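Local coordinates for ORF 37 (Human herpesvirus 8 type M, PDB 3FHD), which cleaves single- and double-stranded DNA as an endonuclease and exonuclease, processing branched viral DNA intermediates so that unit-length linear genomes can be packaged, at residues W157-F170 against G228-S241. Sequence-based numbering, arbitrary orientation.
With SO4 (sulfate ion), chain B.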
ATOM      1  N   TRP A 157     -13.681   2.397  -3.035  1.00 19.38           N
ATOM      2  CA  TRP A 157     -12.279   1.891  -3.070  1.00 18.43           C
ATOM      3  C   TRP A 157     -11.812   1.457  -4.462  1.00 19.31           C
ATOM      4  O   TRP A 157     -10.808   1.977  -4.965  1.00 19.44           O
ATOM      5  CB  TRP A 157     -12.100   0.712  -2.072  1.00 17.59           C
ATOM      6  CG  TRP A 157     -10.679   0.375  -1.753  1.00 18.90           C
ATOM      7  CD1 TRP A 157     -10.032  -0.799  -2.018  1.00 18.83           C
ATOM      8  CD2 TRP A 157      -9.726   1.217  -1.067  1.00 17.60           C
ATOM      9  NE1 TRP A 157      -8.728  -0.726  -1.563  1.00 17.85           N
ATOM     10  CE2 TRP A 157      -8.520   0.495  -0.973  1.00 18.16           C
ATOM     11  CE3 TRP A 157      -9.783   2.516  -0.528  1.00 17.79           C
ATOM     12  CZ2 TRP A 157      -7.365   1.025  -0.338  1.00 16.19           C
ATOM     13  CZ3 TRP A 157      -8.624   3.052   0.099  1.00 18.22           C
ATOM     14  CH2 TRP A 157      -7.431   2.302   0.160  1.00 18.53           C
ATOM     15  N   ASP A 158     -12.534   0.502  -5.061  1.00 19.87           N
ATOM     16  CA  ASP A 158     -12.140  -0.094  -6.352  1.00 20.58           C
ATOM     17  C   ASP A 158     -12.186   0.962  -7.455  1.00 18.90           C
ATOM     18  O   ASP A 158     -11.254   1.063  -8.227  1.00 18.42           O
ATOM     19  CB  ASP A 158     -13.010  -1.293  -6.723  1.00 21.82           C
ATOM     20  CG  ASP A 158     -12.738  -2.525  -5.841  1.00 27.10           C
ATOM     21  OD1 ASP A 158     -11.627  -2.631  -5.271  1.00 31.23           O
ATOM     22  OD2 ASP A 158     -13.642  -3.390  -5.736  1.00 33.54           O
ATOM     23  N   ALA A 159     -13.256   1.756  -7.493  1.00 17.18           N
ATOM     24  CA  ALA A 159     -13.411   2.799  -8.508  1.00 17.10           C
ATOM     25  C   ALA A 159     -12.312   3.857  -8.488  1.00 16.44           C
ATOM     26  O   ALA A 159     -11.766   4.241  -9.544  1.00 16.18           O
ATOM     27  CB  ALA A 159     -14.807   3.465  -8.376  1.00 17.41           C
ATOM     28  N   LEU A 160     -11.942   4.292  -7.276  1.00 15.45           N
ATOM     29  CA  LEU A 160     -10.941   5.337  -7.060  1.00 14.81           C
ATOM     30  C   LEU A 160      -9.506   4.868  -7.455  1.00 16.15           C
ATOM     31  O   LEU A 160      -8.696   5.642  -8.001  1.00 15.37           O
ATOM     32  CB  LEU A 160     -10.968   5.700  -5.566  1.00 14.58           C
ATOM     33  CG  LEU A 160      -9.918   6.739  -5.149  1.00 14.00           C
ATOM     34  CD1 LEU A 160     -10.088   8.085  -5.860  1.00 12.47           C
ATOM     35  CD2 LEU A 160      -9.879   6.938  -3.597  1.00 15.50           C
ATOM     36  N   ARG A 161      -9.229   3.583  -7.212  1.00 14.76           N
ATOM     37  CA  ARG A 161      -7.944   2.991  -7.547  1.00 16.91           C
ATOM     38  C   ARG A 161      -7.701   2.742  -9.058  1.00 17.22           C
ATOM     39  O   ARG A 161      -6.541   2.573  -9.499  1.00 18.83           O
ATOM     40  CB  ARG A 161      -7.740   1.720  -6.723  1.00 17.57           C
ATOM     41  CG  ARG A 161      -7.627   2.043  -5.232  1.00 17.42           C
ATOM     42  CD  ARG A 161      -7.834   0.755  -4.406  1.00 23.36           C
ATOM     43  NE  ARG A 161      -6.849  -0.256  -4.796  1.00 23.44           N
ATOM     44  CZ  ARG A 161      -5.649  -0.396  -4.226  1.00 24.91           C
ATOM     45  NH1 ARG A 161      -5.290   0.374  -3.210  1.00 26.65           N
ATOM     46  NH2 ARG A 161      -4.798  -1.307  -4.668  1.00 22.58           N
ATOM     47  N   ASP A 162      -8.762   2.758  -9.833  1.00 17.46           N
ATOM     48  CA  ASP A 162      -8.651   2.576 -11.288  1.00 18.01           C
ATOM     49  C   ASP A 162      -7.810   3.716 -11.895  1.00 16.66           C
ATOM     50  O   ASP A 162      -7.894   4.883 -11.424  1.00 16.06           O
ATOM     51  CB  ASP A 162     -10.032   2.521 -11.925  1.00 18.15           C
ATOM     52  CG  ASP A 162      -9.943   2.413 -13.449  1.00 20.31           C
ATOM     53  OD1 ASP A 162      -9.582   1.325 -13.915  1.00 23.11           O
ATOM     54  OD2 ASP A 162     -10.115   3.426 -14.167  1.00 19.90           O
ATOM     55  N   GLY A 163      -6.952   3.369 -12.867  1.00 16.49           N
ATOM     56  CA  GLY A 163      -6.128   4.339 -13.590  1.00 15.50           C
ATOM     57  C   GLY A 163      -4.836   4.718 -12.868  1.00 16.71           C
ATOM     58  O   GLY A 163      -4.089   5.575 -13.310  1.00 15.98           O
ATOM     59  N   ILE A 164      -4.587   4.065 -11.748  1.00 16.77           N
ATOM     60  CA  ILE A 164      -3.453   4.429 -10.941  1.00 16.92           C
ATOM     61  C   ILE A 164      -2.512   3.244 -10.798  1.00 16.14           C
ATOM     62  O   ILE A 164      -2.982   2.127 -10.585  1.00 17.55           O
ATOM     63  CB  ILE A 164      -3.923   4.835  -9.496  1.00 16.27           C
ATOM     64  CG1 ILE A 164      -4.786   6.107  -9.536  1.00 21.14           C
ATOM     65  CG2 ILE A 164      -2.731   4.977  -8.581  1.00 18.15           C
ATOM     66  CD1 ILE A 164      -4.026   7.415  -9.364  1.00 21.33           C
ATOM     67  N   ILE A 165      -1.199   3.493 -10.845  1.00 14.59           N
ATOM     68  CA  ILE A 165      -0.230   2.460 -10.513  1.00 15.40           C
ATOM     69  C   ILE A 165      -0.050   2.530  -8.980  1.00 15.36           C
ATOM     70  O   ILE A 165       0.554   3.473  -8.470  1.00 14.93           O
ATOM     71  CB  ILE A 165       1.094   2.656 -11.217  1.00 15.93           C
ATOM     72  CG1 ILE A 165       0.956   2.398 -12.744  1.00 15.98           C
ATOM     73  CG2 ILE A 165       2.164   1.649 -10.644  1.00 15.56           C
ATOM     74  CD1 ILE A 165       2.162   2.926 -13.573  1.00 16.12           C
ATOM     75  N   SER A 166      -0.650   1.565  -8.282  1.00 15.94           N
ATOM     76  CA  SER A 166      -0.649   1.524  -6.825  1.00 15.63           C
ATOM     77  C   SER A 166       0.540   0.682  -6.396  1.00 16.57           C
ATOM     78  O   SER A 166       1.167   0.047  -7.236  1.00 15.40           O
ATOM     79  CB  SER A 166      -1.960   0.911  -6.329  1.00 17.05           C
ATOM     80  OG  SER A 166      -2.096  -0.423  -6.822  1.00 15.72           O
ATOM     81  N   SER A 167       0.868   0.664  -5.094  1.00 15.01           N
ATOM     82  CA  SER A 167       2.036  -0.078  -4.659  1.00 15.96           C
ATOM     83  C   SER A 167       1.995  -1.598  -4.850  1.00 16.51           C
ATOM     84  O   SER A 167       3.033  -2.198  -5.066  1.00 16.02           O
ATOM     85  CB  SER A 167       2.438   0.310  -3.218  1.00 14.54           C
ATOM     86  OG  SER A 167       1.580  -0.324  -2.270  1.00 15.32           O
ATOM     87  N   SER A 168       0.816  -2.199  -4.825  1.00 17.26           N
ATOM     88  CA  SER A 168       0.630  -3.621  -5.140  1.00 18.85           C
ATOM     89  C   SER A 168       0.843  -3.952  -6.634  1.00 19.57           C
ATOM     90  O   SER A 168       0.990  -5.116  -6.981  1.00 19.22           O
ATOM     91  CB  SER A 168      -0.809  -4.040  -4.737  1.00 19.08           C
ATOM     92  OG  SER A 168      -1.746  -3.320  -5.519  1.00 22.87           O
ATOM     93  N   LYS A 169       0.824  -2.932  -7.497  1.00 18.23           N
ATOM     94  CA  LYS A 169       1.042  -3.086  -8.952  1.00 17.93           C
ATOM     95  C   LYS A 169       2.396  -2.515  -9.390  1.00 16.63           C
ATOM     96  O   LYS A 169       2.753  -2.593 -10.562  1.00 16.41           O
ATOM     97  CB  LYS A 169      -0.035  -2.347  -9.740  1.00 18.37           C
ATOM     98  CG  LYS A 169      -1.429  -3.014  -9.661  1.00 22.90           C
ATOM     99  CD  LYS A 169      -2.411  -2.225 -10.472  1.00 25.01           C
ATOM    100  CE  LYS A 169      -3.806  -2.514 -10.010  1.00 27.11           C
ATOM    101  NZ  LYS A 169      -4.750  -2.223 -11.123  1.00 24.24           N
ATOM    102  N   PHE A 170       3.162  -1.954  -8.474  1.00 15.53           N
ATOM    103  CA  PHE A 170       4.396  -1.249  -8.902  1.00 15.36           C
ATOM    104  C   PHE A 170       5.480  -2.161  -9.553  1.00 15.48           C
ATOM    105  O   PHE A 170       6.072  -1.814 -10.586  1.00 15.54           O
ATOM    106  CB  PHE A 170       4.954  -0.364  -7.770  1.00 15.24           C
ATOM    107  CG  PHE A 170       6.084   0.532  -8.228  1.00 16.36           C
ATOM    108  CD1 PHE A 170       5.826   1.608  -9.066  1.00 16.04           C
ATOM    109  CD2 PHE A 170       7.386   0.273  -7.844  1.00 15.85           C
ATOM    110  CE1 PHE A 170       6.883   2.442  -9.526  1.00 16.23           C
ATOM    111  CE2 PHE A 170       8.463   1.092  -8.282  1.00 16.75           C
ATOM    112  CZ  PHE A 170       8.209   2.178  -9.131  1.00 14.60           C
ATOM    113  N   GLY A 228      -6.242   5.686   4.336  1.00 19.50           N
ATOM    114  CA  GLY A 228      -6.978   5.603   3.085  1.00 18.67           C
ATOM    115  C   GLY A 228      -6.021   5.552   1.895  1.00 18.58           C
ATOM    116  O   GLY A 228      -4.855   5.166   2.019  1.00 18.39           O
ATOM    117  N   PHE A 229      -6.528   5.929   0.732  1.00 16.72           N
ATOM    118  CA  PHE A 229      -5.730   5.869  -0.461  1.00 15.59           C
ATOM    119  C   PHE A 229      -5.090   7.250  -0.744  1.00 14.80           C
ATOM    120  O   PHE A 229      -5.791   8.243  -0.864  1.00 14.60           O
ATOM    121  CB  PHE A 229      -6.607   5.490  -1.657  1.00 15.18           C
ATOM    122  CG  PHE A 229      -5.794   5.104  -2.865  1.00 16.37           C
ATOM    123  CD1 PHE A 229      -4.880   4.044  -2.800  1.00 16.97           C
ATOM    124  CD2 PHE A 229      -5.924   5.806  -4.044  1.00 16.23           C
ATOM    125  CE1 PHE A 229      -4.107   3.674  -3.953  1.00 16.24           C
ATOM    126  CE2 PHE A 229      -5.186   5.469  -5.164  1.00 18.51           C
ATOM    127  CZ  PHE A 229      -4.274   4.414  -5.115  1.00 17.32           C
ATOM    128  N   MET A 230      -3.766   7.277  -0.809  1.00 14.60           N
ATOM    129  CA  MET A 230      -3.008   8.501  -0.996  1.00 15.42           C
ATOM    130  C   MET A 230      -2.539   8.596  -2.436  1.00 14.91           C
ATOM    131  O   MET A 230      -1.540   7.961  -2.787  1.00 14.05           O
ATOM    132  CB  MET A 230      -1.788   8.484  -0.083  1.00 16.47           C
ATOM    133  CG  MET A 230      -2.218   8.651   1.371  1.00 18.16           C
ATOM    134  SD  MET A 230      -1.014   8.362   2.671  1.00 24.64           S
ATOM    135  CE  MET A 230       0.031   7.133   1.986  1.00 27.51           C
ATOM    136  N   GLN A 231      -3.229   9.408  -3.241  1.00 13.86           N
ATOM    137  CA  GLN A 231      -2.826   9.669  -4.619  1.00 15.03           C
ATOM    138  C   GLN A 231      -1.578  10.606  -4.577  1.00 15.93           C
ATOM    139  O   GLN A 231      -1.433  11.413  -3.627  1.00 15.55           O
ATOM    140  CB  GLN A 231      -3.974  10.365  -5.357  1.00 15.15           C
ATOM    141  CG  GLN A 231      -5.293   9.573  -5.355  1.00 17.34           C
ATOM    142  CD  GLN A 231      -6.488  10.419  -5.803  1.00 17.55           C
ATOM    143  OE1 GLN A 231      -6.878  10.391  -6.979  1.00 18.14           O
ATOM    144  NE2 GLN A 231      -7.075  11.174  -4.863  1.00 20.06           N
ATOM    145  N   SER A 232      -0.692  10.514  -5.562  1.00 15.21           N
ATOM    146  CA  SER A 232       0.363  11.516  -5.751  1.00 16.28           C
ATOM    147  C   SER A 232      -0.199  12.877  -6.198  1.00 16.75           C
ATOM    148  O   SER A 232      -0.752  12.992  -7.290  1.00 16.82           O
ATOM    149  CB  SER A 232       1.428  11.053  -6.776  1.00 17.02           C
ATOM    150  OG  SER A 232       2.216  12.186  -7.199  1.00 18.05           O
ATOM    151  N   PRO A 233      -0.030  13.942  -5.375  1.00 17.40           N
ATOM    152  CA  PRO A 233      -0.528  15.255  -5.831  1.00 18.23           C
ATOM    153  C   PRO A 233       0.315  15.864  -6.949  1.00 19.10           C
ATOM    154  O   PRO A 233      -0.143  16.785  -7.627  1.00 20.42           O
ATOM    155  CB  PRO A 233      -0.469  16.119  -4.560  1.00 18.55           C
ATOM    156  CG  PRO A 233       0.626  15.452  -3.709  1.00 20.16           C
ATOM    157  CD  PRO A 233       0.521  13.985  -4.011  1.00 18.38           C
ATOM    158  N   GLN A 234       1.536  15.377  -7.140  1.00 18.46           N
ATOM    159  CA  GLN A 234       2.422  15.988  -8.119  1.00 19.97           C
ATOM    160  C   GLN A 234       2.218  15.424  -9.523  1.00 18.45           C
ATOM    161  O   GLN A 234       2.399  16.142 -10.485  1.00 18.09           O
ATOM    162  CB  GLN A 234       3.879  15.862  -7.693  1.00 20.44           C
ATOM    163  CG  GLN A 234       4.240  16.668  -6.424  1.00 26.21           C
ATOM    164  CD  GLN A 234       4.076  18.171  -6.627  1.00 32.33           C
ATOM    165  OE1 GLN A 234       2.985  18.665  -6.949  1.00 36.10           O
ATOM    166  NE2 GLN A 234       5.156  18.904  -6.443  1.00 36.21           N
ATOM    167  N   ASN A 235       1.769  14.168  -9.623  1.00 16.97           N
ATOM    168  CA  ASN A 235       1.539  13.554 -10.960  1.00 17.13           C
ATOM    169  C   ASN A 235       0.157  12.945 -11.219  1.00 16.29           C
ATOM    170  O   ASN A 235      -0.286  12.858 -12.375  1.00 15.80           O
ATOM    171  CB  ASN A 235       2.658  12.548 -11.286  1.00 17.73           C
ATOM    172  CG  ASN A 235       2.823  11.486 -10.216  1.00 18.16           C
ATOM    173  OD1 ASN A 235       1.916  10.694  -9.967  1.00 17.59           O
ATOM    174  ND2 ASN A 235       3.994  11.469  -9.575  1.00 22.34           N
ATOM    175  N   GLY A 236      -0.525  12.520 -10.164  1.00 14.41           N
ATOM    176  CA  GLY A 236      -1.820  11.859 -10.304  1.00 14.93           C
ATOM    177  C   GLY A 236      -1.818  10.483 -10.990  1.00 14.76           C
ATOM    178  O   GLY A 236      -2.880   9.980 -11.322  1.00 15.28           O
ATOM    179  N   ILE A 237      -0.644   9.861 -11.165  1.00 15.16           N
ATOM    180  CA  ILE A 237      -0.554   8.516 -11.796  1.00 15.82           C
ATOM    181  C   ILE A 237      -0.160   7.411 -10.820  1.00 14.95           C
ATOM    182  O   ILE A 237      -0.403   6.226 -11.072  1.00 14.38           O
ATOM    183  CB  ILE A 237       0.353   8.507 -13.059  1.00 15.48           C
ATOM    184  CG1 ILE A 237       1.846   8.553 -12.688  1.00 15.34           C
ATOM    185  CG2 ILE A 237       0.028   9.666 -13.957  1.00 17.16           C
ATOM    186  CD1 ILE A 237       2.767   8.232 -13.881  1.00 16.96           C
ATOM    187  N   PHE A 238       0.427   7.810  -9.690  1.00 14.49           N
ATOM    188  CA  PHE A 238       0.807   6.866  -8.635  1.00 15.80           C
ATOM    189  C   PHE A 238      -0.036   7.091  -7.361  1.00 16.28           C
ATOM    190  O   PHE A 238      -0.548   8.182  -7.112  1.00 16.40           O
ATOM    191  CB  PHE A 238       2.269   6.989  -8.221  1.00 16.07           C
ATOM    192  CG  PHE A 238       3.265   6.732  -9.309  1.00 16.34           C
ATOM    193  CD1 PHE A 238       3.417   5.446  -9.831  1.00 17.76           C
ATOM    194  CD2 PHE A 238       4.122   7.781  -9.772  1.00 14.18           C
ATOM    195  CE1 PHE A 238       4.385   5.184 -10.834  1.00 16.76           C
ATOM    196  CE2 PHE A 238       5.101   7.520 -10.775  1.00 14.86           C
ATOM    197  CZ  PHE A 238       5.204   6.229 -11.309  1.00 15.59           C
ATOM    198  N   GLY A 239      -0.153   6.036  -6.550  1.00 15.56           N
ATOM    199  CA  GLY A 239      -0.807   6.145  -5.255  1.00 15.24           C
ATOM    200  C   GLY A 239      -0.597   4.885  -4.436  1.00 15.15           C
ATOM    201  O   GLY A 239      -0.318   3.807  -4.987  1.00 15.59           O
ATOM    202  N   VAL A 240      -0.746   5.007  -3.124  1.00 14.68           N
ATOM    203  CA  VAL A 240      -0.600   3.894  -2.207  1.00 15.66           C
ATOM    204  C   VAL A 240      -1.641   3.957  -1.070  1.00 16.14           C
ATOM    205  O   VAL A 240      -2.215   5.036  -0.764  1.00 15.06           O
ATOM    206  CB  VAL A 240       0.820   3.820  -1.566  1.00 15.95           C
ATOM    207  CG1 VAL A 240       1.940   3.832  -2.626  1.00 15.58           C
ATOM    208  CG2 VAL A 240       1.051   4.965  -0.617  1.00 16.72           C
ATOM    209  N   SER A 241      -1.897   2.813  -0.444  1.00 16.24           N
ATOM    210  CA  SER A 241      -2.449   2.880   0.912  1.00 19.42           C
ATOM    211  C   SER A 241      -1.385   2.232   1.816  1.00 20.87           C
ATOM    212  O   SER A 241      -0.595   1.386   1.356  1.00 23.50           O
ATOM    213  CB  SER A 241      -3.814   2.182   1.042  1.00 20.02           C
ATOM    214  OG  SER A 241      -3.697   0.829   0.666  1.00 25.16           O
TER
HETATM  215  S   SO4 B 487      -1.769  -0.492  -2.374  1.00 24.06           S
HETATM  216  O1  SO4 B 487      -1.882  -0.989  -3.736  1.00 20.40           O
HETATM  217  O2  SO4 B 487      -1.237  -1.560  -1.522  1.00 23.18           O
HETATM  218  O3  SO4 B 487      -0.846   0.623  -2.428  1.00 19.67           O
HETATM  219  O4  SO4 B 487      -3.038   0.032  -1.940  1.00 26.72           O
HETATM  220  O   HOH W   1      -4.759   8.374 -12.795  1.00 21.95           O
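Phe229 is wedged between Arg161, Trp157, Leu160 and Ile164 where a small mixed three-stranded sheet, the antiparallel hairpin of strands 230-231 and 238-240 with the short, weakly bonded strand 165-166 parallel to 238-240, meets helix 157-161. The contact belongs to a PD-(D/E)XK-type nuclease and borders its active site: Ser241 and Ser167 lie near the magnesium ligands Asp243 and Glu266. Packing is dense around Phe229. Its CG stands anti to the backbone N (chi1 -167°), which carries the ring under the Arg161 side chain, whose CG sits 4.0 Å from the centroid of the Phe229 ring, over the face. The edge of Phe229 is turned to the Trp157 face, with the planes at 79°, and Ile164 CG2 meets the Phe229 edge in the ring plane, 3.8 Å from Phe229 CZ. Farther along, the strands are joined by the bond from Ile165 N to Ile237 O (2.9 Å) and a longer one from Gly239 N to Ile165 O. Ile165 CB rests against Phe238 CD1, and the Phe170 edge reaches CE1 of that ring. Toward the more open side, where Arg161 and Ser241 are partly exposed, direct packing gives way to polar contacts: the two segments are bridged through a sulfate, probably from the crystallisation liquor. Backbone and hydroxyl groups of Ser167, Ser168 and Ser241 also donate to it, a cluster consistent with a pocket for a DNA phosphate. The bend of Arg161 at chi3 brings its guanidinium edge to this anion, NH2 bonding O1 while NH1 reaches sulfate O4 at 2.6 Å, almost straight at 173°.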